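Local coordinates for protein NAD-dependent aldehyde dehydrogenase (Burkholderia multivorans, PDB 5UJU) that probably oxidises aldehydes to the corresponding carboxylic acids with NAD+ as electron acceptor, at residues L209-C214 and K291-T296; N301-E306 and T316-V321; P354-V359 and I460-A465; D411-V416 and T438-Q443. All blocks are in the same frame, centred on the assembly; numbering follows the deposited sequence.

Interaction 1: L209-C214 and K291-T296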
loop_
_atom_site.group_PDB
_atom_site.type_symbol
_atom_site.label_atom_id
_atom_site.label_comp_id
_atom_site.label_asym_id
_atom_site.label_seq_id
_atom_site.Cartn_x
_atom_site.Cartn_y
_atom_site.Cartn_z
ATOM N N LEU A 209 -1.756 -4.817 -14.937
ATOM C CA LEU A 209 -0.914 -4.647 -16.111
ATOM C C LEU A 209 0.538 -4.883 -15.699
ATOM O O LEU A 209 0.999 -4.326 -14.694
ATOM C CB LEU A 209 -1.114 -3.247 -16.712
ATOM C CG LEU A 209 -0.166 -2.781 -17.820
ATOM C CD1 LEU A 209 -0.364 -3.634 -19.070
ATOM C CD2 LEU A 209 -0.317 -1.260 -18.144
ATOM N N VAL A 210 1.242 -5.735 -16.443
ATOM C CA VAL A 210 2.662 -5.997 -16.210
ATOM C C VAL A 210 3.432 -5.435 -17.396
ATOM O O VAL A 210 3.248 -5.885 -18.533
ATOM C CB VAL A 210 2.958 -7.491 -16.000
ATOM C CG1 VAL A 210 4.466 -7.721 -15.889
ATOM C CG2 VAL A 210 2.279 -7.989 -14.729
ATOM N N LEU A 211 4.276 -4.437 -17.129
ATOM C CA LEU A 211 5.051 -3.743 -18.155
ATOM C C LEU A 211 6.483 -4.242 -18.076
ATOM O O LEU A 211 7.192 -3.974 -17.094
ATOM C CB LEU A 211 4.984 -2.226 -17.974
ATOM C CG LEU A 211 3.591 -1.613 -18.133
ATOM C CD1 LEU A 211 3.585 -0.121 -17.829
ATOM C CD2 LEU A 211 3.124 -1.850 -19.570
ATOM N N GLY A 212 6.903 -4.966 -19.112
ATOM C CA GLY A 212 8.104 -5.760 -19.021
ATOM C C GLY A 212 9.364 -4.962 -19.283
ATOM O O GLY A 212 9.331 -3.848 -19.823
ATOM N N CYS A 213 10.476 -5.579 -18.880
ATOM C CA CYS A 213 11.830 -5.032 -18.915
ATOM C C CYS A 213 12.675 -5.774 -19.956
ATOM O O CYS A 213 12.465 -6.965 -20.215
ATOM C CB CYS A 213 12.454 -5.144 -17.515
ATOM S SG CYS A 213 14.247 -5.237 -17.425
ATOM N N CYS A 214 13.638 -5.072 -20.566
ATOM C CA CYS A 214 14.395 -5.693 -21.656
ATOM C C CYS A 214 15.574 -6.538 -21.175
ATOM O O CYS A 214 16.075 -7.357 -21.954
ATOM C CB CYS A 214 14.889 -4.644 -22.659
ATOM S SG CYS A 214 16.229 -3.581 -22.086
ATOM N N LYS A 291 -6.365 -1.619 -12.871
ATOM C CA LYS A 291 -6.373 -1.252 -11.461
ATOM C C LYS A 291 -5.025 -1.422 -10.786
ATOM O O LYS A 291 -4.822 -0.870 -9.697
ATOM C CB LYS A 291 -7.402 -2.098 -10.692
ATOM C CG LYS A 291 -8.827 -1.933 -11.192
ATOM C CD LYS A 291 -9.273 -0.512 -10.988
ATOM C CE LYS A 291 -10.765 -0.397 -11.206
ATOM N NZ LYS A 291 -11.163 1.029 -11.221
ATOM N N LEU A 292 -4.127 -2.193 -11.385
ATOM C CA LEU A 292 -2.793 -2.434 -10.855
ATOM C C LEU A 292 -1.809 -2.315 -12.011
ATOM O O LEU A 292 -2.110 -2.748 -13.127
ATOM C CB LEU A 292 -2.688 -3.824 -10.205
ATOM C CG LEU A 292 -3.751 -4.257 -9.176
ATOM C CD1 LEU A 292 -3.589 -5.678 -8.717
ATOM C CD2 LEU A 292 -3.691 -3.362 -7.971
ATOM N N ILE A 293 -0.647 -1.717 -11.757
ATOM C CA ILE A 293 0.417 -1.640 -12.761
ATOM C C ILE A 293 1.736 -1.971 -12.080
ATOM O O ILE A 293 2.069 -1.360 -11.057
ATOM C CB ILE A 293 0.504 -0.245 -13.415
ATOM C CG1 ILE A 293 -0.818 0.142 -14.089
ATOM C CG2 ILE A 293 1.707 -0.176 -14.405
ATOM C CD1 ILE A 293 -0.829 1.571 -14.649
ATOM N N ASP A 294 2.481 -2.928 -12.639
ATOM C CA ASP A 294 3.845 -3.236 -12.205
ATOM C C ASP A 294 4.802 -2.930 -13.348
ATOM O O ASP A 294 4.683 -3.509 -14.433
ATOM C CB ASP A 294 3.983 -4.702 -11.763
ATOM C CG ASP A 294 3.306 -4.978 -10.419
ATOM O OD1 ASP A 294 3.974 -4.935 -9.360
ATOM O OD2 ASP A 294 2.084 -5.201 -10.407
ATOM N N PHE A 295 5.755 -2.027 -13.101
ATOM C CA PHE A 295 6.603 -1.488 -14.154
ATOM C C PHE A 295 8.074 -1.582 -13.775
ATOM O O PHE A 295 8.454 -1.250 -12.645
ATOM C CB PHE A 295 6.228 -0.031 -14.438
ATOM C CG PHE A 295 7.262 0.734 -15.242
ATOM C CD1 PHE A 295 8.294 1.418 -14.611
ATOM C CD2 PHE A 295 7.182 0.789 -16.625
ATOM C CE1 PHE A 295 9.231 2.138 -15.349
ATOM C CE2 PHE A 295 8.111 1.506 -17.371
ATOM C CZ PHE A 295 9.138 2.185 -16.731
ATOM N N THR A 296 8.900 -1.987 -14.746
ATOM C CA THR A 296 10.356 -1.900 -14.648
ATOM C C THR A 296 10.890 -1.131 -15.848
ATOM O O THR A 296 10.595 -1.490 -16.992
ATOM C CB THR A 296 11.008 -3.291 -14.609
ATOM O OG1 THR A 296 10.491 -4.044 -13.514
ATOM C CG2 THR A 296 12.517 -3.156 -14.443
HETATM O O HOH W 1 8.632 -5.542 -15.208
HETATM O O HOH W 2 11.094 -1.145 -19.897
#
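A parallel strand pair in the α/β sheet of what is, by family resemblance, the NAD-binding domain joins Leu209-Leu211 to Ile293-Phe295, with the short axes 4.8 Å apart and only 10° from parallel. Three backbone bonds fix the register: Leu209 N donates to Leu292 O (2.8 Å), Asp294 N to Leu209 O (2.9 Å) and Leu211 N to Asp294 O (2.9 Å). On the sheet face toward helix 299-308, Leu211 CD1 touches both Ile293 CG2 and the ring edge of Phe295 at CD2 (3.9 Å each). The Phe295 CG lies anti to its backbone N (chi1 165°), which places the ring against the Leu211 side chain. On the other face Asp294 turns to Arg553, which forms a salt bridge with its OD2. Past Leu211 the direct ladder gives way: one water spans Leu211 O (2.8 Å) and Thr296 OG1, and a second spans Gly212 O and Thr296 O. Alongside them, Cys213 CB packs on Thr296 CG2 at 3.7 Å. The chemistry thus changes along the strands, from direct amide bonds over an apolar face to water-mediated pairing where the first strand becomes loop.

Interaction 2: N301-E306 and T316-V321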
loop_
_atom_site.group_PDB
_atom_site.type_symbol
_atom_site.label_atom_id
_atom_site.label_comp_id
_atom_site.label_asym_id
_atom_site.label_seq_id
_atom_site.Cartn_x
_atom_site.Cartn_y
_atom_site.Cartn_z
ATOM N N ASN A 301 9.586 7.172 -17.341
ATOM C CA ASN A 301 8.363 6.416 -17.604
ATOM C C ASN A 301 7.714 5.936 -16.309
ATOM O O ASN A 301 6.486 6.011 -16.162
ATOM C CB ASN A 301 8.651 5.228 -18.525
ATOM C CG ASN A 301 9.046 5.657 -19.932
ATOM O OD1 ASN A 301 8.846 6.808 -20.326
ATOM N ND2 ASN A 301 9.603 4.723 -20.701
ATOM N N GLY A 302 8.517 5.440 -15.360
ATOM C CA GLY A 302 7.959 4.983 -14.095
ATOM C C GLY A 302 7.302 6.106 -13.320
ATOM O O GLY A 302 6.226 5.934 -12.741
ATOM N N THR A 303 7.941 7.276 -13.311
ATOM C CA THR A 303 7.372 8.466 -12.685
ATOM C C THR A 303 6.076 8.899 -13.367
ATOM O O THR A 303 5.130 9.343 -12.704
ATOM C CB THR A 303 8.400 9.597 -12.753
ATOM O OG1 THR A 303 9.578 9.211 -12.037
ATOM C CG2 THR A 303 7.860 10.851 -12.163
ATOM N N TRP A 304 6.033 8.829 -14.698
ATOM C CA TRP A 304 4.807 9.181 -15.406
ATOM C C TRP A 304 3.640 8.326 -14.923
ATOM O O TRP A 304 2.559 8.847 -14.630
ATOM C CB TRP A 304 5.013 9.027 -16.917
ATOM C CG TRP A 304 3.878 9.547 -17.746
ATOM C CD1 TRP A 304 3.763 10.789 -18.296
ATOM C CD2 TRP A 304 2.685 8.837 -18.104
ATOM N NE1 TRP A 304 2.578 10.896 -18.979
ATOM C CE2 TRP A 304 1.894 9.713 -18.873
ATOM C CE3 TRP A 304 2.213 7.547 -17.850
ATOM C CZ2 TRP A 304 0.654 9.344 -19.388
ATOM C CZ3 TRP A 304 0.975 7.178 -18.368
ATOM C CH2 TRP A 304 0.213 8.076 -19.127
ATOM N N LEU A 305 3.858 7.011 -14.789
ATOM C CA LEU A 305 2.794 6.101 -14.356
ATOM C C LEU A 305 2.324 6.411 -12.939
ATOM O O LEU A 305 1.120 6.401 -12.656
ATOM C CB LEU A 305 3.280 4.654 -14.439
ATOM C CG LEU A 305 3.550 4.119 -15.836
ATOM C CD1 LEU A 305 4.391 2.886 -15.745
ATOM C CD2 LEU A 305 2.227 3.779 -16.508
ATOM N N GLU A 306 3.264 6.637 -12.020
ATOM C CA GLU A 306 2.891 6.938 -10.641
ATOM C C GLU A 306 2.010 8.177 -10.566
ATOM O O GLU A 306 1.068 8.238 -9.767
ATOM C CB GLU A 306 4.141 7.140 -9.782
ATOM C CG GLU A 306 5.056 5.934 -9.696
ATOM C CD GLU A 306 6.399 6.309 -9.115
ATOM O OE1 GLU A 306 6.529 7.463 -8.674
ATOM O OE2 GLU A 306 7.320 5.472 -9.109
ATOM N N THR A 316 6.775 0.428 -9.113
ATOM C CA THR A 316 7.779 0.784 -10.104
ATOM C C THR A 316 9.160 0.364 -9.637
ATOM O O THR A 316 9.460 0.406 -8.435
ATOM C CB THR A 316 7.802 2.294 -10.405
ATOM O OG1 THR A 316 8.030 3.027 -9.191
ATOM C CG2 THR A 316 6.490 2.759 -11.052
ATOM N N GLU A 317 9.968 -0.069 -10.612
ATOM C CA GLU A 317 11.422 -0.208 -10.523
ATOM C C GLU A 317 12.020 0.727 -11.562
ATOM O O GLU A 317 11.734 0.587 -12.756
ATOM C CB GLU A 317 11.882 -1.637 -10.809
ATOM C CG GLU A 317 11.325 -2.720 -9.907
ATOM C CD GLU A 317 12.149 -2.869 -8.647
ATOM O OE1 GLU A 317 13.327 -2.452 -8.673
ATOM O OE2 GLU A 317 11.636 -3.419 -7.649
ATOM N N LYS A 318 12.845 1.673 -11.115
ATOM C CA LYS A 318 13.379 2.721 -11.975
ATOM C C LYS A 318 14.912 2.715 -11.885
ATOM O O LYS A 318 15.521 1.778 -11.371
ATOM C CB LYS A 318 12.752 4.071 -11.596
ATOM C CG LYS A 318 11.196 4.068 -11.699
ATOM C CD LYS A 318 10.542 5.231 -10.939
ATOM C CE LYS A 318 10.578 5.040 -9.431
ATOM N NZ LYS A 318 9.798 6.113 -8.739
ATOM N N ALA A 319 15.534 3.773 -12.377
ATOM C CA ALA A 319 16.989 3.845 -12.391
ATOM C C ALA A 319 17.519 4.427 -11.091
ATOM O O ALA A 319 16.848 5.213 -10.419
ATOM C CB ALA A 319 17.475 4.700 -13.561
ATOM N N GLY A 320 18.742 4.041 -10.742
ATOM C CA GLY A 320 19.419 4.658 -9.621
ATOM C C GLY A 320 20.911 4.629 -9.852
ATOM O O GLY A 320 21.387 4.166 -10.890
ATOM N N VAL A 321 21.649 5.124 -8.860
ATOM C CA VAL A 321 23.106 5.235 -8.904
ATOM C C VAL A 321 23.653 4.286 -7.848
ATOM O O VAL A 321 23.578 4.570 -6.645
ATOM C CB VAL A 321 23.584 6.670 -8.661
ATOM C CG1 VAL A 321 25.126 6.726 -8.637
ATOM C CG2 VAL A 321 23.019 7.595 -9.740
#
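Glu306 OE2 takes two donors from the opposite segment. Thr316 OG1 donates to the anti lone pair of OE2 (2.5 Å) and Lys318 NZ to its syn lone pair (2.6 Å), where the approach is a salt bridge as well as a hydrogen bond. The separation of 3.5 Å from Lys318 NZ to Glu306 OE1 shows that the charge contact is centred on one oxygen. With both lone pairs of OE2 engaged, the rotation of the carboxylate should be restricted, and the ammonium would be expected to favour its ionised form. Thr316 presents OG1 from between its backbone N and carbonyl carbon, the crowded position (chi1 57°). Its CG2 then lies 3.6 Å from Gly302 O and also meets Glu306 CG. These groups link helix 299-308 to strand 313-317, the last two elements of a beta-alpha-beta unit that starts with strand 290-296. The lysine tail runs over the helix beside Gly302, which has no side chain, and Lys318 CG comes to 4.1 Å from Gly302 CA. A bend at chi3 (-74°) sets CE so that the ammonium and carboxylate meet tip to tip. Farther out, Thr303 OG1 is bonded to Thr299 O on the helix. The Thr316 backbone N is held by Asn541 OD1, and Lys318 pairs through its backbone with Ala539.

Interaction 3: P354-V359 and I460-A465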
loop_
_atom_site.group_PDB
_atom_site.type_symbol
_atom_site.label_atom_id
_atom_site.label_comp_id
_atom_site.label_asym_id
_atom_site.label_seq_id
_atom_site.Cartn_x
_atom_site.Cartn_y
_atom_site.Cartn_z
ATOM N N PRO A 354 27.413 -1.984 -9.666
ATOM C CA PRO A 354 27.967 -0.702 -9.203
ATOM C C PRO A 354 28.369 0.197 -10.364
ATOM O O PRO A 354 28.852 -0.259 -11.403
ATOM C CB PRO A 354 29.202 -1.121 -8.388
ATOM C CG PRO A 354 29.632 -2.431 -9.002
ATOM C CD PRO A 354 28.340 -3.114 -9.433
ATOM N N GLN A 355 28.191 1.499 -10.168
ATOM C CA GLN A 355 28.673 2.478 -11.133
ATOM C C GLN A 355 29.752 3.388 -10.562
ATOM O O GLN A 355 30.764 3.636 -11.230
ATOM C CB GLN A 355 27.511 3.328 -11.658
ATOM C CG GLN A 355 27.961 4.415 -12.626
ATOM C CD GLN A 355 26.827 5.330 -13.059
ATOM O OE1 GLN A 355 26.013 4.964 -13.899
ATOM N NE2 GLN A 355 26.770 6.524 -12.485
ATOM N N ASN A 356 29.557 3.914 -9.355
ATOM C CA ASN A 356 30.452 4.897 -8.756
ATOM C C ASN A 356 31.278 4.244 -7.655
ATOM O O ASN A 356 30.727 3.589 -6.762
ATOM C CB ASN A 356 29.659 6.080 -8.201
ATOM C CG ASN A 356 28.916 6.859 -9.292
ATOM O OD1 ASN A 356 29.020 6.560 -10.482
ATOM N ND2 ASN A 356 28.164 7.859 -8.880
ATOM N N ILE A 357 32.595 4.427 -7.716
ATOM C CA ILE A 357 33.523 3.833 -6.758
ATOM C C ILE A 357 34.323 4.974 -6.126
ATOM O O ILE A 357 35.193 5.563 -6.780
ATOM C CB ILE A 357 34.437 2.802 -7.436
ATOM C CG1 ILE A 357 33.578 1.726 -8.128
ATOM C CG2 ILE A 357 35.379 2.155 -6.426
ATOM C CD1 ILE A 357 34.365 0.754 -8.981
ATOM N N TYR A 358 34.016 5.303 -4.872
ATOM C CA TYR A 358 34.634 6.438 -4.193
ATOM C C TYR A 358 35.869 5.983 -3.427
ATOM O O TYR A 358 35.800 5.038 -2.633
ATOM C CB TYR A 358 33.650 7.115 -3.240
ATOM C CG TYR A 358 32.378 7.584 -3.904
ATOM C CD1 TYR A 358 32.368 8.701 -4.742
ATOM C CD2 TYR A 358 31.180 6.906 -3.696
ATOM C CE1 TYR A 358 31.189 9.122 -5.353
ATOM C CE2 TYR A 358 30.006 7.327 -4.294
ATOM C CZ TYR A 358 30.011 8.419 -5.121
ATOM O OH TYR A 358 28.828 8.809 -5.715
ATOM N N VAL A 359 36.992 6.660 -3.664
ATOM C CA VAL A 359 38.271 6.351 -3.022
ATOM C C VAL A 359 38.896 7.665 -2.547
ATOM O O VAL A 359 38.892 8.649 -3.301
ATOM C CB VAL A 359 39.206 5.602 -3.993
ATOM C CG1 VAL A 359 40.510 5.167 -3.303
ATOM C CG2 VAL A 359 38.491 4.391 -4.656
ATOM N N ILE A 460 29.962 0.616 -17.681
ATOM C CA ILE A 460 30.625 1.909 -17.516
ATOM C C ILE A 460 30.775 2.184 -16.028
ATOM O O ILE A 460 29.811 2.030 -15.273
ATOM C CB ILE A 460 29.807 3.030 -18.185
ATOM C CG1 ILE A 460 29.636 2.734 -19.683
ATOM C CG2 ILE A 460 30.407 4.418 -17.877
ATOM C CD1 ILE A 460 28.464 3.482 -20.347
ATOM N N SER A 461 31.973 2.590 -15.600
ATOM C CA SER A 461 32.138 2.904 -14.186
ATOM C C SER A 461 33.176 4.002 -13.978
ATOM O O SER A 461 34.002 4.294 -14.854
ATOM C CB SER A 461 32.515 1.665 -13.373
ATOM O OG SER A 461 33.716 1.083 -13.846
ATOM N N PHE A 462 33.111 4.608 -12.789
ATOM C CA PHE A 462 33.952 5.736 -12.407
ATOM C C PHE A 462 34.615 5.432 -11.070
ATOM O O PHE A 462 33.927 5.144 -10.083
ATOM C CB PHE A 462 33.126 7.025 -12.305
ATOM C CG PHE A 462 32.179 7.222 -13.451
ATOM C CD1 PHE A 462 32.636 7.647 -14.686
ATOM C CD2 PHE A 462 30.827 6.960 -13.298
ATOM C CE1 PHE A 462 31.757 7.810 -15.750
ATOM C CE2 PHE A 462 29.945 7.123 -14.361
ATOM C CZ PHE A 462 30.410 7.541 -15.583
ATOM N N VAL A 463 35.944 5.472 -11.049
ATOM C CA VAL A 463 36.718 5.532 -9.812
ATOM C C VAL A 463 36.912 7.014 -9.502
ATOM O O VAL A 463 37.505 7.748 -10.298
ATOM C CB VAL A 463 38.061 4.797 -9.956
ATOM C CG1 VAL A 463 38.823 4.793 -8.628
ATOM C CG2 VAL A 463 37.818 3.366 -10.457
ATOM N N ILE A 464 36.359 7.462 -8.375
ATOM C CA ILE A 464 36.130 8.880 -8.098
ATOM C C ILE A 464 36.927 9.259 -6.863
ATOM O O ILE A 464 36.732 8.672 -5.788
ATOM C CB ILE A 464 34.634 9.179 -7.891
ATOM C CG1 ILE A 464 33.841 8.800 -9.143
ATOM C CG2 ILE A 464 34.412 10.652 -7.496
ATOM C CD1 ILE A 464 32.348 8.612 -8.879
ATOM N N ALA A 465 37.817 10.239 -7.011
ATOM C CA ALA A 465 38.650 10.687 -5.901
ATOM C C ALA A 465 37.870 11.670 -5.032
ATOM O O ALA A 465 37.421 12.716 -5.514
ATOM C CB ALA A 465 39.937 11.332 -6.423
HETATM O O HOH W 3 28.951 -0.566 -14.114
#
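Ile357 and Val463 lie at the centre of a parallel strand pair whose tight part is its backbone. Phe462 N binds Gln355 O, Ile357 N binds Phe462 O (2.8 Å), Ile464 N binds Ile357 O (2.7 Å) and Val359 N binds Ile464 O, so that both strands alternate donor and acceptor. On the face that carries Asn356, Tyr358, Phe462 and Ile464 the side chains are closely fitted. Asn356 OD1 sits at the Phe462 ring edge, 3.4 Å from CD2, and Gln355 NE2 lies at the same edge, 3.7 Å from CE2, with its amide plane 86° from the ring. Gln355 NE2 also donates to Asn356 OD1 (3.0 Å) and to Gln454 O, while Asn356 ND2 bonds to Phe452 O. Ile464 CD1 completes this face by touching Tyr358 CE1 at 3.7 Å. The other face is looser: there the side chains meet across the pair where Val359 CG2 approaches Val463 CG1 at 4.0 Å. At the Pro354 end direct pairing stops, and a single water donates to both Pro354 O and Ile460 O. The Gln355 side chain is about 5 Å from the bound sodium ion, which is coordinated by Gly348 and Gly458. The arrangement is that of two neighbouring parallel strands in an α/β sheet, as in the catalytic domain of aldehyde dehydrogenases.

Interaction 4: D411-V416 and T438-Q443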
loop_
_atom_site.group_PDB
_atom_site.type_symbol
_atom_site.label_atom_id
_atom_site.label_comp_id
_atom_site.label_asym_id
_atom_site.label_seq_id
_atom_site.Cartn_x
_atom_site.Cartn_y
_atom_site.Cartn_z
ATOM N N ASP A 411 30.761 4.969 -25.934
ATOM C CA ASP A 411 31.604 5.945 -26.612
ATOM C C ASP A 411 31.390 7.348 -26.059
ATOM O O ASP A 411 32.343 8.132 -25.968
ATOM C CB ASP A 411 31.370 5.925 -28.120
ATOM C CG ASP A 411 32.423 6.738 -28.872
ATOM O OD1 ASP A 411 33.613 6.350 -28.834
ATOM O OD2 ASP A 411 32.068 7.772 -29.483
ATOM N N ALA A 412 30.155 7.688 -25.673
ATOM C CA ALA A 412 29.940 8.972 -25.011
ATOM C C ALA A 412 30.730 9.054 -23.706
ATOM O O ALA A 412 31.341 10.085 -23.402
ATOM C CB ALA A 412 28.453 9.198 -24.754
ATOM N N ALA A 413 30.742 7.963 -22.932
ATOM C CA ALA A 413 31.436 7.972 -21.648
ATOM C C ALA A 413 32.948 8.119 -21.811
ATOM O O ALA A 413 33.610 8.652 -20.911
ATOM C CB ALA A 413 31.103 6.699 -20.864
ATOM N N ARG A 414 33.511 7.664 -22.938
ATOM C CA ARG A 414 34.954 7.774 -23.146
ATOM C C ARG A 414 35.446 9.210 -23.015
ATOM O O ARG A 414 36.559 9.448 -22.537
ATOM C CB ARG A 414 35.351 7.220 -24.512
ATOM C CG ARG A 414 35.494 5.726 -24.567
ATOM C CD ARG A 414 36.082 5.292 -25.904
ATOM N NE ARG A 414 36.226 3.840 -25.971
ATOM C CZ ARG A 414 35.432 3.044 -26.678
ATOM N NH1 ARG A 414 34.446 3.560 -27.394
ATOM N NH2 ARG A 414 35.627 1.731 -26.677
ATOM N N ALA A 415 34.647 10.177 -23.445
ATOM C CA ALA A 415 35.078 11.567 -23.440
ATOM C C ALA A 415 35.001 12.216 -22.064
ATOM O O ALA A 415 35.442 13.360 -21.918
ATOM C CB ALA A 415 34.235 12.380 -24.427
ATOM N N VAL A 416 34.483 11.520 -21.057
ATOM C CA VAL A 416 34.045 12.197 -19.842
ATOM C C VAL A 416 35.167 12.421 -18.825
ATOM O O VAL A 416 35.173 13.447 -18.132
ATOM C CB VAL A 416 32.870 11.410 -19.236
ATOM C CG1 VAL A 416 32.927 11.389 -17.718
ATOM C CG2 VAL A 416 31.561 12.012 -19.714
ATOM N N THR A 438 33.795 -5.017 -23.729
ATOM C CA THR A 438 34.387 -5.109 -22.394
ATOM C C THR A 438 34.123 -3.827 -21.607
ATOM O O THR A 438 33.774 -2.800 -22.192
ATOM C CB THR A 438 35.895 -5.375 -22.492
ATOM O OG1 THR A 438 36.556 -4.299 -23.179
ATOM C CG2 THR A 438 36.143 -6.678 -23.237
ATOM N N PRO A 439 34.281 -3.851 -20.279
ATOM C CA PRO A 439 33.931 -2.666 -19.488
ATOM C C PRO A 439 34.858 -1.479 -19.723
ATOM O O PRO A 439 36.063 -1.615 -19.973
ATOM C CB PRO A 439 34.038 -3.159 -18.040
ATOM C CG PRO A 439 33.858 -4.648 -18.128
ATOM C CD PRO A 439 34.517 -5.027 -19.414
ATOM N N LEU A 440 34.259 -0.295 -19.631
ATOM C CA LEU A 440 34.969 0.974 -19.634
ATOM C C LEU A 440 35.093 1.466 -18.198
ATOM O O LEU A 440 34.085 1.583 -17.490
ATOM C CB LEU A 440 34.226 2.008 -20.481
ATOM C CG LEU A 440 34.768 3.444 -20.442
ATOM C CD1 LEU A 440 36.136 3.542 -21.128
ATOM C CD2 LEU A 440 33.775 4.362 -21.093
ATOM N N VAL A 441 36.322 1.750 -17.765
ATOM C CA VAL A 441 36.576 2.235 -16.416
ATOM C C VAL A 441 37.268 3.582 -16.515
ATOM O O VAL A 441 38.305 3.706 -17.179
ATOM C CB VAL A 441 37.416 1.253 -15.581
ATOM C CG1 VAL A 441 37.578 1.808 -14.169
ATOM C CG2 VAL A 441 36.741 -0.130 -15.517
ATOM N N LEU A 442 36.692 4.583 -15.862
ATOM C CA LEU A 442 37.164 5.952 -15.954
ATOM C C LEU A 442 37.573 6.467 -14.583
ATOM O O LEU A 442 37.113 5.987 -13.545
ATOM C CB LEU A 442 36.086 6.868 -16.541
ATOM C CG LEU A 442 35.570 6.421 -17.910
ATOM C CD1 LEU A 442 34.115 6.794 -18.089
ATOM C CD2 LEU A 442 36.407 7.028 -19.006
ATOM N N GLN A 443 38.450 7.460 -14.591
ATOM C CA GLN A 443 38.822 8.153 -13.371
ATOM C C GLN A 443 38.147 9.517 -13.364
ATOM O O GLN A 443 38.218 10.250 -14.359
ATOM C CB GLN A 443 40.342 8.317 -13.262
ATOM C CG GLN A 443 40.772 9.096 -12.029
ATOM C CD GLN A 443 42.292 9.211 -11.882
ATOM O OE1 GLN A 443 43.050 8.358 -12.341
ATOM N NE2 GLN A 443 42.730 10.275 -11.240
#
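The guanidinium of Arg414, carried past Leu440 on an extended chain, is the flat side-chain group beside this contact. Residues 438-443 place no atom within 4.2 Å of either of its faces. NH1 donates to the anti lone pair of Asp411 OD1 at 3.2 Å in a salt bridge, with the oxygen 15° out of the guanidinium plane; NE pairs with Asp422. Across the segments the arginine works through its aliphatic part, CG lying 4.1 Å from Leu440 CD2. Helix 404-414 packs here through Ala413 and Arg414 on one face of strand 440-445, in the sheet whose antiparallel edge strand 418-421 comes between the two in sequence. Leu440 and Leu442, two residues apart on that strand, both point at the helix. Leu440 CG is anti to the backbone N (chi1 173°), and CD2 beyond it reaches Ala413 CB at 3.6 Å. Leu442 CG is instead anti to the carbonyl carbon (chi1 -56°), and its CD1 comes to 3.4 Å from Ala413 O and 4.1 Å from Ala413 CB. The same carbonyl oxygen accepts the backbone N of Val416 at 3.0 Å. Ala413 also touches Ile460 and Trp456, and Val416 touches Trp456.

Interactions 1 to 3 open in turn along the chain, and interaction 4 is nested inside the loop closed by interaction 3. Interactions 1 and 2, centres 11 Å apart, meet in one beta-alpha-beta unit: strand 290-296 of interaction 1 is followed by the helix and strand of interaction 2, and strands 290-296 and 313-317 are neighbours in the sheet. Interactions 3 and 4, also 11 Å apart, belong to a second sheet, where strands 440-445 and 460-466 are neighbours and Leu442 probably bonds to Ser461 and Val463. Interactions 1 and 3 do not touch; their centres are about 31 Å apart. Residues 316-321 lead from one sheet toward the other, Val321 CG1 meeting Asn356 ND2 at 3.3 Å, consistent with the family's cofactor and catalytic domains.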